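PDB 4E3X: delta-1-pyrroline-5-carboxylate dehydrogenase, mitochondrial from Mus musculus, which oxidises L-glutamate gamma-semialdehyde to L-glutamate with NAD+, the second step of mitochondrial proline degradation. Local coordinates for residues D161-A174 against N211-L225. Residues are numbered along the deposited sequence; the frame is centred on the assembly and turned at random.
Sequences DAAAELIDFFRFNA and NFTAIGGNLAGAPAL. With PRO (proline), chain K.
D161 takes hold of the first turn of helix 213-225 with both carboxylate oxygens: T213 N donates to OD2 at 2.9 Å, and A214 N to OD1 at 2.8 Å with the straighter N-H. Each oxygen accepts from these first-turn amides through its syn lone pair, and OD2 is also salt-bridged to K153. Its CG is swung beside its own carbonyl carbon (chi1 169°), which carries the group across to the other helix.

The methyl of A214 enters as a knob among D161, E165, L166 and F169, its CB 3.8 Å from L166 CB. G217 leaves room for L166 CD1. The amide of N218 lies flat over one face of the F169 ring, the planes 5° apart, and N218 CB makes a CH-pi contact 3.7 Å from the ring centroid. At the far end, L225 CD2 reaches the N173 backbone.

At the pocket end, F212, the N-cap residue, has D161 at its ring edge and bound proline over one face, CE1 3.6 Å from proline CB; E165 OE2 comes to 3.7 Å from the proline N. Next to F212, N211 is probably the transition-state stabilizer, close to the nucleophile C348.

The two helices run nearly parallel, 19° apart, their axes approaching to 8.4 Å. Helix 213-225 follows strand 203-207 of the parallel NAD-domain sheet, while helices 239-251, 140-151 and 121-136 pack round the pair.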
loop_
_atom_site.group_PDB
_atom_site.type_symbol
_atom_site.label_atom_id
_atom_site.label_comp_id
_atom_site.label_asym_id
_atom_site.label_seq_id
_atom_site.Cartn_x
_atom_site.Cartn_y
_atom_site.Cartn_z
ATOM N N ASP B 161 -24.315 -5.972 -11.137
ATOM C CA ASP B 161 -23.438 -4.808 -11.062
ATOM C C ASP B 161 -24.040 -3.693 -10.198
ATOM O O ASP B 161 -23.620 -3.483 -9.054
ATOM C CB ASP B 161 -23.157 -4.313 -12.495
ATOM C CG ASP B 161 -22.477 -2.946 -12.550
ATOM O OD1 ASP B 161 -21.894 -2.515 -11.536
ATOM O OD2 ASP B 161 -22.528 -2.304 -13.628
ATOM N N ALA B 162 -25.013 -2.968 -10.753
ATOM C CA ALA B 162 -25.553 -1.770 -10.103
ATOM C C ALA B 162 -26.289 -2.083 -8.815
ATOM O O ALA B 162 -26.379 -1.241 -7.923
ATOM C CB ALA B 162 -26.462 -1.012 -11.055
ATOM N N ALA B 163 -26.841 -3.286 -8.727
ATOM C CA ALA B 163 -27.427 -3.720 -7.476
ATOM C C ALA B 163 -26.405 -4.522 -6.673
ATOM O O ALA B 163 -25.751 -3.976 -5.798
ATOM C CB ALA B 163 -28.707 -4.514 -7.711
ATOM N N ALA B 164 -26.236 -5.801 -6.992
ATOM C CA ALA B 164 -25.503 -6.699 -6.104
ATOM C C ALA B 164 -24.083 -6.258 -5.764
ATOM O O ALA B 164 -23.751 -6.143 -4.595
ATOM C CB ALA B 164 -25.492 -8.107 -6.647
ATOM N N GLU B 165 -23.246 -5.998 -6.763
ATOM C CA GLU B 165 -21.860 -5.665 -6.461
ATOM C C GLU B 165 -21.734 -4.347 -5.704
ATOM O O GLU B 165 -20.960 -4.250 -4.758
ATOM C CB GLU B 165 -21.001 -5.631 -7.723
ATOM C CG GLU B 165 -19.521 -5.555 -7.402
ATOM C CD GLU B 165 -18.647 -5.756 -8.618
ATOM O OE1 GLU B 165 -19.053 -5.329 -9.719
ATOM O OE2 GLU B 165 -17.556 -6.349 -8.477
ATOM N N LEU B 166 -22.488 -3.336 -6.128
ATOM C CA LEU B 166 -22.426 -2.028 -5.484
ATOM C C LEU B 166 -22.900 -2.106 -4.032
ATOM O O LEU B 166 -22.251 -1.600 -3.112
ATOM C CB LEU B 166 -23.270 -1.024 -6.269
ATOM C CG LEU B 166 -23.307 0.375 -5.656
ATOM C CD1 LEU B 166 -21.900 0.899 -5.419
ATOM C CD2 LEU B 166 -24.078 1.311 -6.571
ATOM N N ILE B 167 -24.035 -2.762 -3.837
ATOM C CA ILE B 167 -24.561 -2.990 -2.502
ATOM C C ILE B 167 -23.541 -3.741 -1.636
ATOM O O ILE B 167 -23.285 -3.364 -0.485
ATOM C CB ILE B 167 -25.887 -3.771 -2.573
ATOM C CG1 ILE B 167 -27.005 -2.883 -3.136
ATOM C CG2 ILE B 167 -26.285 -4.315 -1.211
ATOM C CD1 ILE B 167 -28.210 -3.686 -3.620
ATOM N N ASP B 168 -22.932 -4.780 -2.202
ATOM C CA ASP B 168 -21.933 -5.555 -1.465
ATOM C C ASP B 168 -20.691 -4.726 -1.113
ATOM O O ASP B 168 -20.165 -4.846 -0.006
ATOM C CB ASP B 168 -21.514 -6.807 -2.239
ATOM C CG ASP B 168 -22.600 -7.887 -2.281
ATOM O OD1 ASP B 168 -23.590 -7.793 -1.534
ATOM O OD2 ASP B 168 -22.438 -8.850 -3.065
ATOM N N PHE B 169 -20.198 -3.905 -2.041
ATOM C CA PHE B 169 -19.078 -3.019 -1.710
ATOM C C PHE B 169 -19.446 -2.169 -0.497
ATOM O O PHE B 169 -18.671 -2.053 0.452
ATOM C CB PHE B 169 -18.750 -2.056 -2.857
ATOM C CG PHE B 169 -17.859 -2.632 -3.928
ATOM C CD1 PHE B 169 -16.706 -3.334 -3.612
ATOM C CD2 PHE B 169 -18.162 -2.420 -5.266
ATOM C CE1 PHE B 169 -15.883 -3.839 -4.623
ATOM C CE2 PHE B 169 -17.343 -2.909 -6.279
ATOM C CZ PHE B 169 -16.206 -3.625 -5.957
ATOM N N PHE B 170 -20.625 -1.552 -0.534
ATOM C CA PHE B 170 -21.021 -0.658 0.546
ATOM C C PHE B 170 -21.149 -1.402 1.878
ATOM O O PHE B 170 -20.660 -0.923 2.906
ATOM C CB PHE B 170 -22.324 0.068 0.201
ATOM C CG PHE B 170 -22.165 1.180 -0.801
ATOM C CD1 PHE B 170 -20.924 1.505 -1.336
ATOM C CD2 PHE B 170 -23.274 1.904 -1.206
ATOM C CE1 PHE B 170 -20.796 2.542 -2.252
ATOM C CE2 PHE B 170 -23.150 2.941 -2.117
ATOM C CZ PHE B 170 -21.910 3.257 -2.646
ATOM N N ARG B 171 -21.772 -2.577 1.870
ATOM C CA ARG B 171 -21.968 -3.322 3.122
ATOM C C ARG B 171 -20.681 -3.955 3.646
ATOM O O ARG B 171 -20.359 -3.831 4.831
ATOM C CB ARG B 171 -23.062 -4.384 3.002
ATOM C CG ARG B 171 -24.440 -3.835 2.720
ATOM C CD ARG B 171 -25.509 -4.758 3.295
ATOM N NE ARG B 171 -26.864 -4.396 2.873
ATOM C CZ ARG B 171 -27.562 -5.057 1.947
ATOM N NH1 ARG B 171 -27.035 -6.113 1.331
ATOM N NH2 ARG B 171 -28.782 -4.650 1.621
ATOM N N PHE B 172 -19.951 -4.643 2.775
ATOM C CA PHE B 172 -18.719 -5.302 3.195
ATOM C C PHE B 172 -17.626 -4.311 3.586
ATOM O O PHE B 172 -16.942 -4.519 4.588
ATOM C CB PHE B 172 -18.223 -6.282 2.135
ATOM C CG PHE B 172 -18.940 -7.603 2.161
ATOM C CD1 PHE B 172 -18.438 -8.676 2.890
ATOM C CD2 PHE B 172 -20.133 -7.769 1.475
ATOM C CE1 PHE B 172 -19.111 -9.897 2.923
ATOM C CE2 PHE B 172 -20.808 -8.984 1.510
ATOM C CZ PHE B 172 -20.289 -10.048 2.224
ATOM N N ASN B 173 -17.447 -3.234 2.825
ATOM C CA ASN B 173 -16.458 -2.236 3.231
ATOM C C ASN B 173 -16.833 -1.593 4.569
ATOM O O ASN B 173 -15.966 -1.326 5.394
ATOM C CB ASN B 173 -16.230 -1.176 2.160
ATOM C CG ASN B 173 -15.334 -1.666 1.049
ATOM O OD1 ASN B 173 -14.399 -2.436 1.289
ATOM N ND2 ASN B 173 -15.605 -1.217 -0.175
ATOM N N ALA B 174 -18.127 -1.362 4.804
ATOM C CA ALA B 174 -18.562 -0.873 6.112
ATOM C C ALA B 174 -18.168 -1.851 7.221
ATOM O O ALA B 174 -17.645 -1.444 8.258
ATOM C CB ALA B 174 -20.057 -0.628 6.126
ATOM N N ASN B 211 -17.714 0.576 -17.485
ATOM C CA ASN B 211 -18.249 -0.774 -17.649
ATOM C C ASN B 211 -18.920 -1.392 -16.441
ATOM O O ASN B 211 -19.628 -2.386 -16.572
ATOM C CB ASN B 211 -17.214 -1.712 -18.268
ATOM C CG ASN B 211 -16.018 -1.931 -17.379
ATOM O OD1 ASN B 211 -15.675 -1.093 -16.548
ATOM N ND2 ASN B 211 -15.361 -3.069 -17.560
ATOM N N PHE B 212 -18.695 -0.808 -15.269
ATOM C CA PHE B 212 -19.407 -1.222 -14.066
ATOM C C PHE B 212 -19.828 -0.019 -13.254
ATOM O O PHE B 212 -18.994 0.740 -12.781
ATOM C CB PHE B 212 -18.554 -2.148 -13.202
ATOM C CG PHE B 212 -18.394 -3.518 -13.780
ATOM C CD1 PHE B 212 -17.321 -3.814 -14.607
ATOM C CD2 PHE B 212 -19.328 -4.509 -13.518
ATOM C CE1 PHE B 212 -17.175 -5.076 -15.153
ATOM C CE2 PHE B 212 -19.191 -5.778 -14.065
ATOM C CZ PHE B 212 -18.109 -6.060 -14.879
ATOM N N THR B 213 -21.133 0.146 -13.097
ATOM C CA THR B 213 -21.664 1.174 -12.213
ATOM C C THR B 213 -21.091 1.042 -10.802
ATOM O O THR B 213 -20.798 2.044 -10.147
ATOM C CB THR B 213 -23.196 1.088 -12.201
ATOM O OG1 THR B 213 -23.657 1.397 -13.515
ATOM C CG2 THR B 213 -23.831 2.051 -11.200
ATOM N N ALA B 214 -20.923 -0.198 -10.348
ATOM C CA ALA B 214 -20.463 -0.460 -8.991
ATOM C C ALA B 214 -19.047 0.049 -8.739
ATOM O O ALA B 214 -18.718 0.452 -7.626
ATOM C CB ALA B 214 -20.546 -1.954 -8.682
ATOM N N ILE B 215 -18.192 0.002 -9.758
ATOM C CA ILE B 215 -16.803 0.406 -9.580
ATOM C C ILE B 215 -16.701 1.882 -9.222
ATOM O O ILE B 215 -15.928 2.252 -8.347
ATOM C CB ILE B 215 -15.940 0.050 -10.808
ATOM C CG1 ILE B 215 -15.789 -1.469 -10.907
ATOM C CG2 ILE B 215 -14.558 0.682 -10.701
ATOM C CD1 ILE B 215 -14.991 -1.939 -12.104
ATOM N N GLY B 216 -17.506 2.720 -9.870
ATOM C CA GLY B 216 -17.533 4.134 -9.540
ATOM C C GLY B 216 -17.926 4.373 -8.095
ATOM O O GLY B 216 -17.304 5.164 -7.379
ATOM N N GLY B 217 -18.968 3.677 -7.659
ATOM C CA GLY B 217 -19.418 3.783 -6.284
ATOM C C GLY B 217 -18.326 3.403 -5.303
ATOM O O GLY B 217 -18.149 4.058 -4.274
ATOM N N ASN B 218 -17.581 2.347 -5.617
ATOM C CA ASN B 218 -16.500 1.908 -4.740
ATOM C C ASN B 218 -15.270 2.820 -4.787
ATOM O O ASN B 218 -14.674 3.109 -3.759
ATOM C CB ASN B 218 -16.101 0.462 -5.064
ATOM C CG ASN B 218 -15.108 -0.092 -4.079
ATOM O OD1 ASN B 218 -15.317 -0.019 -2.871
ATOM N ND2 ASN B 218 -14.006 -0.624 -4.584
ATOM N N LEU B 219 -14.871 3.246 -5.978
ATOM C CA LEU B 219 -13.684 4.088 -6.107
ATOM C C LEU B 219 -13.812 5.402 -5.344
ATOM O O LEU B 219 -12.843 5.877 -4.758
ATOM C CB LEU B 219 -13.378 4.379 -7.573
ATOM C CG LEU B 219 -12.857 3.223 -8.422
ATOM C CD1 LEU B 219 -12.700 3.718 -9.840
ATOM C CD2 LEU B 219 -11.530 2.685 -7.896
ATOM N N ALA B 220 -15.005 5.991 -5.364
ATOM C CA ALA B 220 -15.261 7.210 -4.606
ATOM C C ALA B 220 -15.682 6.900 -3.169
ATOM O O ALA B 220 -15.308 7.601 -2.229
ATOM C CB ALA B 220 -16.323 8.049 -5.311
ATOM N N GLY B 221 -16.466 5.842 -2.995
ATOM C CA GLY B 221 -17.070 5.521 -1.709
ATOM C C GLY B 221 -16.120 4.955 -0.671
ATOM O O GLY B 221 -16.191 5.317 0.500
ATOM N N ALA B 222 -15.237 4.052 -1.080
ATOM C CA ALA B 222 -14.321 3.451 -0.115
ATOM C C ALA B 222 -13.375 4.475 0.539
ATOM O O ALA B 222 -13.257 4.496 1.768
ATOM C CB ALA B 222 -13.566 2.283 -0.728
ATOM N N PRO B 223 -12.751 5.375 -0.253
ATOM C CA PRO B 223 -11.940 6.399 0.423
ATOM C C PRO B 223 -12.791 7.301 1.327
ATOM O O PRO B 223 -12.349 7.640 2.428
ATOM C CB PRO B 223 -11.305 7.175 -0.740
ATOM C CG PRO B 223 -11.286 6.170 -1.881
ATOM C CD PRO B 223 -12.568 5.410 -1.717
ATOM N N ALA B 224 -13.998 7.675 0.892
ATOM C CA ALA B 224 -14.847 8.509 1.734
ATOM C C ALA B 224 -15.186 7.814 3.057
ATOM O O ALA B 224 -15.184 8.442 4.122
ATOM C CB ALA B 224 -16.111 8.909 0.989
ATOM N N LEU B 225 -15.484 6.521 2.993
ATOM C CA LEU B 225 -15.748 5.733 4.194
ATOM C C LEU B 225 -14.625 5.856 5.218
ATOM O O LEU B 225 -14.874 5.917 6.428
ATOM C CB LEU B 225 -15.941 4.265 3.819
ATOM C CG LEU B 225 -16.013 3.245 4.952
ATOM C CD1 LEU B 225 -17.299 3.403 5.766
ATOM C CD2 LEU B 225 -15.893 1.844 4.350
HETATM N N PRO K . -15.302 -7.699 -11.023
HETATM C CA PRO K . -15.790 -7.992 -12.371
HETATM C C PRO K . -15.648 -9.466 -12.737
HETATM O O PRO K . -14.998 -10.253 -12.041
HETATM C CB PRO K . -14.883 -7.133 -13.250
HETATM C CG PRO K . -14.630 -5.930 -12.410
HETATM C CD PRO K . -14.565 -6.423 -10.976
HETATM O OXT PRO K . -16.198 -9.902 -13.751
#